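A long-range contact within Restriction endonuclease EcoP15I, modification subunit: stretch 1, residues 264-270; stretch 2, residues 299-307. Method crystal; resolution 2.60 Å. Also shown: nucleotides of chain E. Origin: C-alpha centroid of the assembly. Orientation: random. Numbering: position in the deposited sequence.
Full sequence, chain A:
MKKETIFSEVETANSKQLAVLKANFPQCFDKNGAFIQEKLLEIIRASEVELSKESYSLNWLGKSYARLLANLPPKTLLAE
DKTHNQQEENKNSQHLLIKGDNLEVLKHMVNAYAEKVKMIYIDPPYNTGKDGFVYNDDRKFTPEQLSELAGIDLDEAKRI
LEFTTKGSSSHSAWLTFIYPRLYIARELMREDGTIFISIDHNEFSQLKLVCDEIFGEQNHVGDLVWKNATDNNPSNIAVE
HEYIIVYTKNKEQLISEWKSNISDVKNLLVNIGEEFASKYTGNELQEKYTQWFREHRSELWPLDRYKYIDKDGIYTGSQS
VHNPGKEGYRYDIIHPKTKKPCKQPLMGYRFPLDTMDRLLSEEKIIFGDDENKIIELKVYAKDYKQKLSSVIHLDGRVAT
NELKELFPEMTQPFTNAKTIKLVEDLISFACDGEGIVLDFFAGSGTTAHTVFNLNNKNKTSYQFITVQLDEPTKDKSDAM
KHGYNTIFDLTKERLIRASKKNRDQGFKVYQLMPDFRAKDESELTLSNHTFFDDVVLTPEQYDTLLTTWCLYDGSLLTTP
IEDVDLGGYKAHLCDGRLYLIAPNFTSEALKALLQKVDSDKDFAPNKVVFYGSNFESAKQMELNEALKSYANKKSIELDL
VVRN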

ATOM      1  N   ASP A 264     -13.837 -19.155  18.624  1.00 49.15           N
ATOM      2  CA  ASP A 264     -14.144 -20.480  19.149  1.00 47.53           C
ATOM      3  C   ASP A 264     -14.072 -20.515  20.674  1.00 49.44           C
ATOM      4  O   ASP A 264     -14.976 -21.073  21.288  1.00 48.30           O
ATOM      5  CB  ASP A 264     -13.225 -21.531  18.516  1.00 49.37           C
ATOM      6  CG  ASP A 264     -13.320 -21.581  17.002  1.00 60.84           C
ATOM      7  OD1 ASP A 264     -14.464 -21.562  16.474  1.00 64.40           O
ATOM      8  OD2 ASP A 264     -12.258 -21.626  16.339  1.00 59.15           O
ATOM      9  N   VAL A 265     -13.011 -19.911  21.285  1.00 46.23           N
ATOM     10  CA  VAL A 265     -12.839 -19.840  22.751  1.00 45.41           C
ATOM     11  C   VAL A 265     -13.935 -18.976  23.375  1.00 48.52           C
ATOM     12  O   VAL A 265     -14.570 -19.421  24.333  1.00 49.47           O
ATOM     13  CB  VAL A 265     -11.412 -19.431  23.226  1.00 48.71           C
ATOM     14  CG1 VAL A 265     -11.323 -19.345  24.758  1.00 47.98           C
ATOM     15  CG2 VAL A 265     -10.373 -20.402  22.710  1.00 48.51           C
ATOM     16  N   LYS A 266     -14.163 -17.764  22.821  1.00 42.88           N
ATOM     17  CA  LYS A 266     -15.178 -16.808  23.262  1.00 42.77           C
ATOM     18  C   LYS A 266     -16.576 -17.455  23.280  1.00 49.23           C
ATOM     19  O   LYS A 266     -17.292 -17.318  24.285  1.00 49.88           O
ATOM     20  CB  LYS A 266     -15.155 -15.566  22.350  1.00 45.01           C
ATOM     21  CG  LYS A 266     -16.334 -14.607  22.508  1.00 48.70           C
ATOM     22  CD  LYS A 266     -16.925 -14.314  21.166  1.00 53.45           C
ATOM     23  CE  LYS A 266     -18.355 -13.869  21.279  1.00 53.18           C
ATOM     24  NZ  LYS A 266     -19.116 -14.228  20.060  1.00 44.08           N
ATOM     25  N   ASN A 267     -16.940 -18.170  22.174  1.00 45.96           N
ATOM     26  CA  ASN A 267     -18.217 -18.870  22.004  1.00 45.58           C
ATOM     27  C   ASN A 267     -18.406 -19.993  23.028  1.00 52.23           C
ATOM     28  O   ASN A 267     -19.520 -20.189  23.512  1.00 52.69           O
ATOM     29  CB  ASN A 267     -18.382 -19.411  20.593  1.00 40.56           C
ATOM     30  CG  ASN A 267     -18.739 -18.410  19.518  1.00 50.42           C
ATOM     31  OD1 ASN A 267     -19.423 -17.415  19.760  1.00 49.43           O
ATOM     32  ND2 ASN A 267     -18.356 -18.713  18.267  1.00 33.40           N
ATOM     33  N   LEU A 268     -17.323 -20.708  23.367  1.00 50.36           N
ATOM     34  CA  LEU A 268     -17.311 -21.808  24.335  1.00 51.11           C
ATOM     35  C   LEU A 268     -17.631 -21.295  25.735  1.00 56.53           C
ATOM     36  O   LEU A 268     -18.459 -21.889  26.419  1.00 57.26           O
ATOM     37  CB  LEU A 268     -15.928 -22.499  24.302  1.00 51.51           C
ATOM     38  CG  LEU A 268     -15.601 -23.535  25.376  1.00 57.17           C
ATOM     39  CD1 LEU A 268     -16.096 -24.914  24.985  1.00 57.69           C
ATOM     40  CD2 LEU A 268     -14.102 -23.585  25.640  1.00 59.83           C
ATOM     41  N   LEU A 269     -16.969 -20.198  26.150  1.00 53.50           N
ATOM     42  CA  LEU A 269     -17.117 -19.556  27.456  1.00 53.31           C
ATOM     43  C   LEU A 269     -18.494 -18.946  27.651  1.00 57.96           C
ATOM     44  O   LEU A 269     -19.022 -19.049  28.748  1.00 57.38           O
ATOM     45  CB  LEU A 269     -16.024 -18.497  27.684  1.00 53.07           C
ATOM     46  CG  LEU A 269     -14.778 -18.918  28.472  1.00 56.65           C
ATOM     47  CD1 LEU A 269     -13.834 -19.694  27.604  1.00 56.92           C
ATOM     48  CD2 LEU A 269     -14.019 -17.696  28.960  1.00 57.40           C
ATOM     49  N   VAL A 270     -19.082 -18.313  26.612  1.00 55.49           N
ATOM     50  CA  VAL A 270     -20.440 -17.752  26.730  1.00 55.45           C
ATOM     51  C   VAL A 270     -21.463 -18.895  26.941  1.00 60.53           C
ATOM     52  O   VAL A 270     -22.395 -18.749  27.733  1.00 59.74           O
ATOM     53  CB  VAL A 270     -20.833 -16.734  25.609  1.00 58.59           C
ATOM     54  CG1 VAL A 270     -20.739 -17.340  24.219  1.00 58.26           C
ATOM     55  CG2 VAL A 270     -22.225 -16.160  25.840  1.00 58.28           C
TER
ATOM     56  P    DT E  17      -2.141 -13.534  26.578  1.00 35.25           P
ATOM     57  OP1  DT E  17      -1.388 -14.067  25.418  1.00 36.39           O
ATOM     58  OP2  DT E  17      -2.767 -14.459  27.561  1.00 35.37           O
ATOM     59  O5'  DT E  17      -1.113 -12.630  27.432  1.00 35.18           O
ATOM     60  C5'  DT E  17       0.126 -12.039  26.991  1.00 32.70           C
ATOM     61  C4'  DT E  17       1.156 -12.090  28.107  1.00 31.67           C
ATOM     62  O4'  DT E  17       0.994 -11.026  29.062  1.00 30.86           O
ATOM     63  C3'  DT E  17       1.258 -13.346  28.976  1.00 33.78           C
ATOM     64  O3'  DT E  17       2.605 -13.411  29.403  1.00 36.93           O
ATOM     65  C2'  DT E  17       0.360 -13.040  30.184  1.00 32.22           C
ATOM     66  C1'  DT E  17       0.610 -11.540  30.327  1.00 30.78           C
ATOM     67  N1   DT E  17      -0.421 -10.660  30.980  1.00 29.51           N
ATOM     68  C2   DT E  17       0.085  -9.558  31.630  1.00 30.65           C
ATOM     69  O2   DT E  17       1.291  -9.289  31.628  1.00 32.05           O
ATOM     70  N3   DT E  17      -0.860  -8.813  32.311  1.00 29.87           N
ATOM     71  C4   DT E  17      -2.229  -9.030  32.358  1.00 29.68           C
ATOM     72  O4   DT E  17      -2.974  -8.214  32.921  1.00 31.25           O
ATOM     73  C5   DT E  17      -2.673 -10.227  31.697  1.00 27.38           C
ATOM     74  C7   DT E  17      -4.135 -10.527  31.669  1.00 25.82           C
ATOM     75  C6   DT E  17      -1.765 -10.998  31.068  1.00 27.80           C
ATOM     76  P    DG E  18       3.554 -14.664  29.261  1.00 40.16           P
ATOM     77  OP1  DG E  18       3.989 -14.758  27.851  1.00 41.12           O
ATOM     78  OP2  DG E  18       2.971 -15.777  30.039  1.00 40.44           O
ATOM     79  O5'  DG E  18       4.818 -14.192  30.110  1.00 41.93           O
ATOM     80  C5'  DG E  18       5.836 -13.313  29.658  1.00 41.82           C
ATOM     81  C4'  DG E  18       6.631 -12.835  30.855  1.00 41.46           C
ATOM     82  O4'  DG E  18       5.795 -12.004  31.714  1.00 41.62           O
ATOM     83  C3'  DG E  18       7.136 -13.947  31.741  1.00 42.65           C
ATOM     84  O3'  DG E  18       8.522 -13.655  32.004  1.00 46.19           O
ATOM     85  C2'  DG E  18       6.213 -13.933  32.979  1.00 40.64           C
ATOM     86  C1'  DG E  18       5.708 -12.488  33.044  1.00 38.74           C
ATOM     87  N9   DG E  18       4.309 -12.287  33.418  1.00 34.13           N
ATOM     88  C8   DG E  18       3.235 -13.000  32.956  1.00 33.24           C
ATOM     89  N7   DG E  18       2.072 -12.575  33.374  1.00 32.10           N
ATOM     90  C5   DG E  18       2.392 -11.481  34.149  1.00 31.74           C
ATOM     91  C6   DG E  18       1.528 -10.619  34.875  1.00 32.08           C
ATOM     92  O6   DG E  18       0.277 -10.672  34.978  1.00 31.50           O
ATOM     93  N1   DG E  18       2.252  -9.630  35.547  1.00 31.80           N
ATOM     94  C2   DG E  18       3.623  -9.498  35.536  1.00 31.46           C
ATOM     95  N2   DG E  18       4.128  -8.480  36.240  1.00 30.39           N
ATOM     96  N3   DG E  18       4.433 -10.294  34.847  1.00 32.21           N
ATOM     97  C4   DG E  18       3.758 -11.278  34.183  1.00 32.32           C
ATOM     98  P    DC E  16      -8.310  -9.548  26.906  1.00 39.25           P
ATOM     99  OP1  DC E  16      -9.274  -9.507  25.778  1.00 41.60           O
ATOM    100  OP2  DC E  16      -8.799  -9.676  28.296  1.00 39.25           O
ATOM    101  O5'  DC E  16      -7.234 -10.710  26.631  1.00 37.84           O
ATOM    102  C5'  DC E  16      -6.382 -10.770  25.474  1.00 35.61           C
ATOM    103  C4'  DC E  16      -4.892 -10.811  25.801  1.00 33.34           C
ATOM    104  O4'  DC E  16      -4.435  -9.553  26.339  1.00 33.15           O
ATOM    105  C3'  DC E  16      -4.324 -11.889  26.723  1.00 33.20           C
ATOM    106  O3'  DC E  16      -3.163 -12.428  26.053  1.00 33.41           O
ATOM    107  C2'  DC E  16      -3.975 -11.123  28.005  1.00 32.53           C
ATOM    108  C1'  DC E  16      -3.536  -9.790  27.408  1.00 31.85           C
ATOM    109  N1   DC E  16      -3.478  -8.623  28.334  1.00 30.49           N
ATOM    110  C2   DC E  16      -2.238  -7.984  28.549  1.00 31.18           C
ATOM    111  O2   DC E  16      -1.212  -8.411  27.979  1.00 31.11           O
ATOM    112  N3   DC E  16      -2.202  -6.916  29.420  1.00 31.42           N
ATOM    113  C4   DC E  16      -3.320  -6.521  30.073  1.00 31.33           C
ATOM    114  N4   DC E  16      -3.216  -5.487  30.908  1.00 31.95           N
ATOM    115  C5   DC E  16      -4.590  -7.149  29.881  1.00 30.48           C
ATOM    116  C6   DC E  16      -4.614  -8.177  28.998  1.00 30.79           C
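Stretch 2, residues 299-307: ELWPLDRYK

Stretch 1 is a helix throughout, and stretch 2 is an irregular segment that folds against one side of it. The helix is regular, with Leu268 N bonded to Asp264 O at 3.2 Å, Leu269 N to Val265 O at 3.1 Å and Val270 N to Lys266 O at 3.1 Å. The helical repeat sets the contact: Val265, Leu268 and Leu269 point their CA-to-CB bonds toward stretch 2, while Asp264, Asn267 and Val270 are out of its reach.

Stretch 2 holds its shape by local means. The peptide bond between Trp301 and Pro302 is cis, and around it the chain closes on itself through a hydrogen bond from Leu303 N to Leu300 O at 2.8 Å. A type I beta turn follows from Leu303 to Tyr306, with a weak hydrogen bond from Tyr306 N to Leu303 O at 3.3 Å. These two bends bring Leu300, Leu303 and Tyr306 to the helix at intervals of three residues, although the segment itself is no helix. Its course broadly follows the helix direction: Leu300 lies nearest Val265 in the backbone, their CA atoms 6.6 Å apart, and Tyr306 is met further along, at Leu269.

The closest contacts with backbone atoms are made by Val265, whose side chain is in the t rotamer. Its CG1 lies 3.4 Å from Leu300 O and its CG2 3.7 Å from Trp301 O, so a small branched side chain fits against two successive carbonyls, the second of them that of the cis peptide bond. Since Leu300 O already accepts a hydrogen bond from Leu303 N, this carbonyl has a polar partner even with a methyl group packed beside it.

The other closest pairs join apolar side chains. Leu269 is the hub: its CD1 is 3.7 Å from Leu300 CD2, and its CD2 reaches Leu303 CB at 4.3 Å and Tyr306 CB at 4.1 Å. Leu300 sets out sideways from its CA, but the m,t rotamer brings the end of its side chain nearer the helix, where Leu300 CD2 also meets Leu268 CD2 at 4.2 Å. Val265 CG1 touches Leu303 CB more loosely, at 4.5 Å. No hydrogen bond crosses between the stretches, and the 307 Å² they bury is held by shape and apolar packing.

Three side chains of stretch 2 turn their polar groups to the DNA. The CA-to-CB bond of Trp301 points away from the helix, and its NE1 donates to OP1 of DT17 at 2.8 Å. Arg305 reads the base of DG18 with two hydrogen bonds, NH1 to O6 at 2.6 Å and NH2 to N7 at 2.8 Å, with its guanidinium face over C5 of DT17. Tyr306 serves both sides: its CB packs on Leu269, while its OH donates to OP2 of DC16 at 2.8 Å. The rule to take from this contact is economical: a few aliphatic side chains on a helix support an irregular loop that offers Trp301, Arg305 and Tyr306 to nucleic acid.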

ATOM      1  N   GLU A 299      -6.494 -24.611  28.706  1.00 42.78           N
ATOM      2  CA  GLU A 299      -7.035 -24.735  27.343  1.00 41.90           C
ATOM      3  C   GLU A 299      -7.727 -23.432  26.873  1.00 44.07           C
ATOM      4  O   GLU A 299      -8.157 -23.344  25.719  1.00 44.34           O
ATOM      5  CB  GLU A 299      -8.106 -25.854  27.329  1.00 43.55           C
ATOM      6  CG  GLU A 299      -7.655 -27.225  27.825  1.00 54.24           C
ATOM      7  CD  GLU A 299      -8.755 -28.266  27.789  1.00 71.53           C
ATOM      8  OE1 GLU A 299      -9.157 -28.755  28.870  1.00 63.81           O
ATOM      9  OE2 GLU A 299      -9.246 -28.565  26.677  1.00 71.70           O
ATOM     10  N   LEU A 300      -7.852 -22.441  27.774  1.00 37.03           N
ATOM     11  CA  LEU A 300      -8.587 -21.204  27.571  1.00 35.12           C
ATOM     12  C   LEU A 300      -7.898 -20.038  26.908  1.00 39.34           C
ATOM     13  O   LEU A 300      -8.574 -19.033  26.677  1.00 40.27           O
ATOM     14  CB  LEU A 300      -9.317 -20.774  28.864  1.00 34.69           C
ATOM     15  CG  LEU A 300     -10.280 -21.832  29.467  1.00 39.25           C
ATOM     16  CD1 LEU A 300     -10.918 -21.348  30.754  1.00 39.89           C
ATOM     17  CD2 LEU A 300     -11.323 -22.306  28.460  1.00 38.52           C
ATOM     18  N   TRP A 301      -6.661 -20.159  26.477  1.00 35.07           N
ATOM     19  CA  TRP A 301      -5.932 -19.018  25.964  1.00 34.87           C
ATOM     20  C   TRP A 301      -6.669 -18.490  24.758  1.00 43.13           C
ATOM     21  O   TRP A 301      -7.112 -19.278  23.977  1.00 44.67           O
ATOM     22  CB  TRP A 301      -4.521 -19.451  25.565  1.00 32.46           C
ATOM     23  CG  TRP A 301      -3.704 -18.361  25.020  1.00 31.95           C
ATOM     24  CD1 TRP A 301      -2.921 -17.527  25.701  1.00 34.21           C
ATOM     25  CD2 TRP A 301      -3.624 -17.966  23.671  1.00 31.15           C
ATOM     26  NE1 TRP A 301      -2.347 -16.641  24.879  1.00 32.41           N
ATOM     27  CE2 TRP A 301      -2.770 -16.885  23.614  1.00 33.51           C
ATOM     28  CE3 TRP A 301      -4.201 -18.426  22.494  1.00 32.27           C
ATOM     29  CZ2 TRP A 301      -2.473 -16.249  22.441  1.00 32.19           C
ATOM     30  CZ3 TRP A 301      -3.920 -17.792  21.345  1.00 32.96           C
ATOM     31  CH2 TRP A 301      -3.060 -16.721  21.314  1.00 33.30           C
ATOM     32  N   PRO A 302      -6.848 -17.104  24.558  1.00 41.10           N
ATOM     33  CA  PRO A 302      -6.125 -16.214  25.475  1.00 40.25           C
ATOM     34  C   PRO A 302      -6.930 -15.676  26.638  1.00 44.43           C
ATOM     35  O   PRO A 302      -6.606 -14.652  27.180  1.00 44.40           O
ATOM     36  CB  PRO A 302      -5.737 -15.027  24.596  1.00 41.38           C
ATOM     37  CG  PRO A 302      -6.405 -15.182  23.311  1.00 46.33           C
ATOM     38  CD  PRO A 302      -7.488 -16.152  23.533  1.00 42.25           C
ATOM     39  N   LEU A 303      -8.031 -16.326  26.938  1.00 40.36           N
ATOM     40  CA  LEU A 303      -8.981 -15.958  27.995  1.00 39.41           C
ATOM     41  C   LEU A 303      -8.852 -16.796  29.271  1.00 41.56           C
ATOM     42  O   LEU A 303      -9.834 -16.998  30.002  1.00 40.64           O
ATOM     43  CB  LEU A 303     -10.427 -15.918  27.455  1.00 39.78           C
ATOM     44  CG  LEU A 303     -10.728 -15.013  26.218  1.00 45.12           C
ATOM     45  CD1 LEU A 303     -12.208 -14.698  26.144  1.00 45.69           C
ATOM     46  CD2 LEU A 303      -9.948 -13.668  26.246  1.00 45.65           C
ATOM     47  N   ASP A 304      -7.603 -17.218  29.567  1.00 38.22           N
ATOM     48  CA  ASP A 304      -7.206 -18.059  30.709  1.00 38.73           C
ATOM     49  C   ASP A 304      -7.212 -17.384  32.081  1.00 41.90           C
ATOM     50  O   ASP A 304      -6.894 -18.040  33.063  1.00 41.60           O
ATOM     51  CB  ASP A 304      -5.841 -18.720  30.449  1.00 41.28           C
ATOM     52  CG  ASP A 304      -4.719 -17.733  30.209  1.00 49.70           C
ATOM     53  OD1 ASP A 304      -4.553 -17.291  29.039  1.00 50.19           O
ATOM     54  OD2 ASP A 304      -4.004 -17.403  31.183  1.00 54.31           O
ATOM     55  N   ARG A 305      -7.537 -16.079  32.140  1.00 37.83           N
ATOM     56  CA  ARG A 305      -7.650 -15.278  33.365  1.00 35.90           C
ATOM     57  C   ARG A 305      -9.101 -14.747  33.555  1.00 39.83           C
ATOM     58  O   ARG A 305      -9.334 -13.779  34.279  1.00 40.11           O
ATOM     59  CB  ARG A 305      -6.602 -14.157  33.394  1.00 27.66           C
ATOM     60  CG  ARG A 305      -5.184 -14.663  33.537  1.00 21.22           C
ATOM     61  CD  ARG A 305      -4.202 -13.506  33.796  1.00 19.22           C
ATOM     62  NE  ARG A 305      -2.819 -13.912  33.504  1.00 21.00           N
ATOM     63  CZ  ARG A 305      -1.728 -13.217  33.816  1.00 34.20           C
ATOM     64  NH1 ARG A 305      -1.827 -12.083  34.494  1.00 26.74           N
ATOM     65  NH2 ARG A 305      -0.531 -13.651  33.451  1.00 26.96           N
ATOM     66  N   TYR A 306     -10.071 -15.410  32.905  1.00 34.90           N
ATOM     67  CA  TYR A 306     -11.487 -15.088  33.008  1.00 34.37           C
ATOM     68  C   TYR A 306     -12.047 -16.016  34.068  1.00 41.93           C
ATOM     69  O   TYR A 306     -12.873 -16.888  33.790  1.00 41.27           O
ATOM     70  CB  TYR A 306     -12.188 -15.191  31.624  1.00 34.40           C
ATOM     71  CG  TYR A 306     -12.004 -13.937  30.786  1.00 33.30           C
ATOM     72  CD1 TYR A 306     -10.748 -13.587  30.275  1.00 33.77           C
ATOM     73  CD2 TYR A 306     -13.059 -13.050  30.583  1.00 33.55           C
ATOM     74  CE1 TYR A 306     -10.555 -12.398  29.571  1.00 30.30           C
ATOM     75  CE2 TYR A 306     -12.879 -11.865  29.866  1.00 34.12           C
ATOM     76  CZ  TYR A 306     -11.630 -11.560  29.339  1.00 38.63           C
ATOM     77  OH  TYR A 306     -11.449 -10.402  28.634  1.00 41.64           O
ATOM     78  N   LYS A 307     -11.516 -15.835  35.305  1.00 41.36           N
ATOM     79  CA  LYS A 307     -11.772 -16.605  36.523  1.00 41.77           C
ATOM     80  C   LYS A 307     -13.093 -16.317  37.196  1.00 50.06           C
ATOM     81  O   LYS A 307     -13.606 -17.203  37.896  1.00 52.09           O
ATOM     82  CB  LYS A 307     -10.616 -16.423  37.544  1.00 43.92           C
ATOM     83  CG  LYS A 307     -10.414 -14.998  38.089  1.00 49.90           C
ATOM     84  CD  LYS A 307      -9.527 -14.980  39.336  1.00 59.44           C
ATOM     85  CE  LYS A 307      -8.451 -13.918  39.261  1.00 74.32           C
ATOM     86  NZ  LYS A 307      -8.389 -13.057  40.479  1.00 78.88           N
TER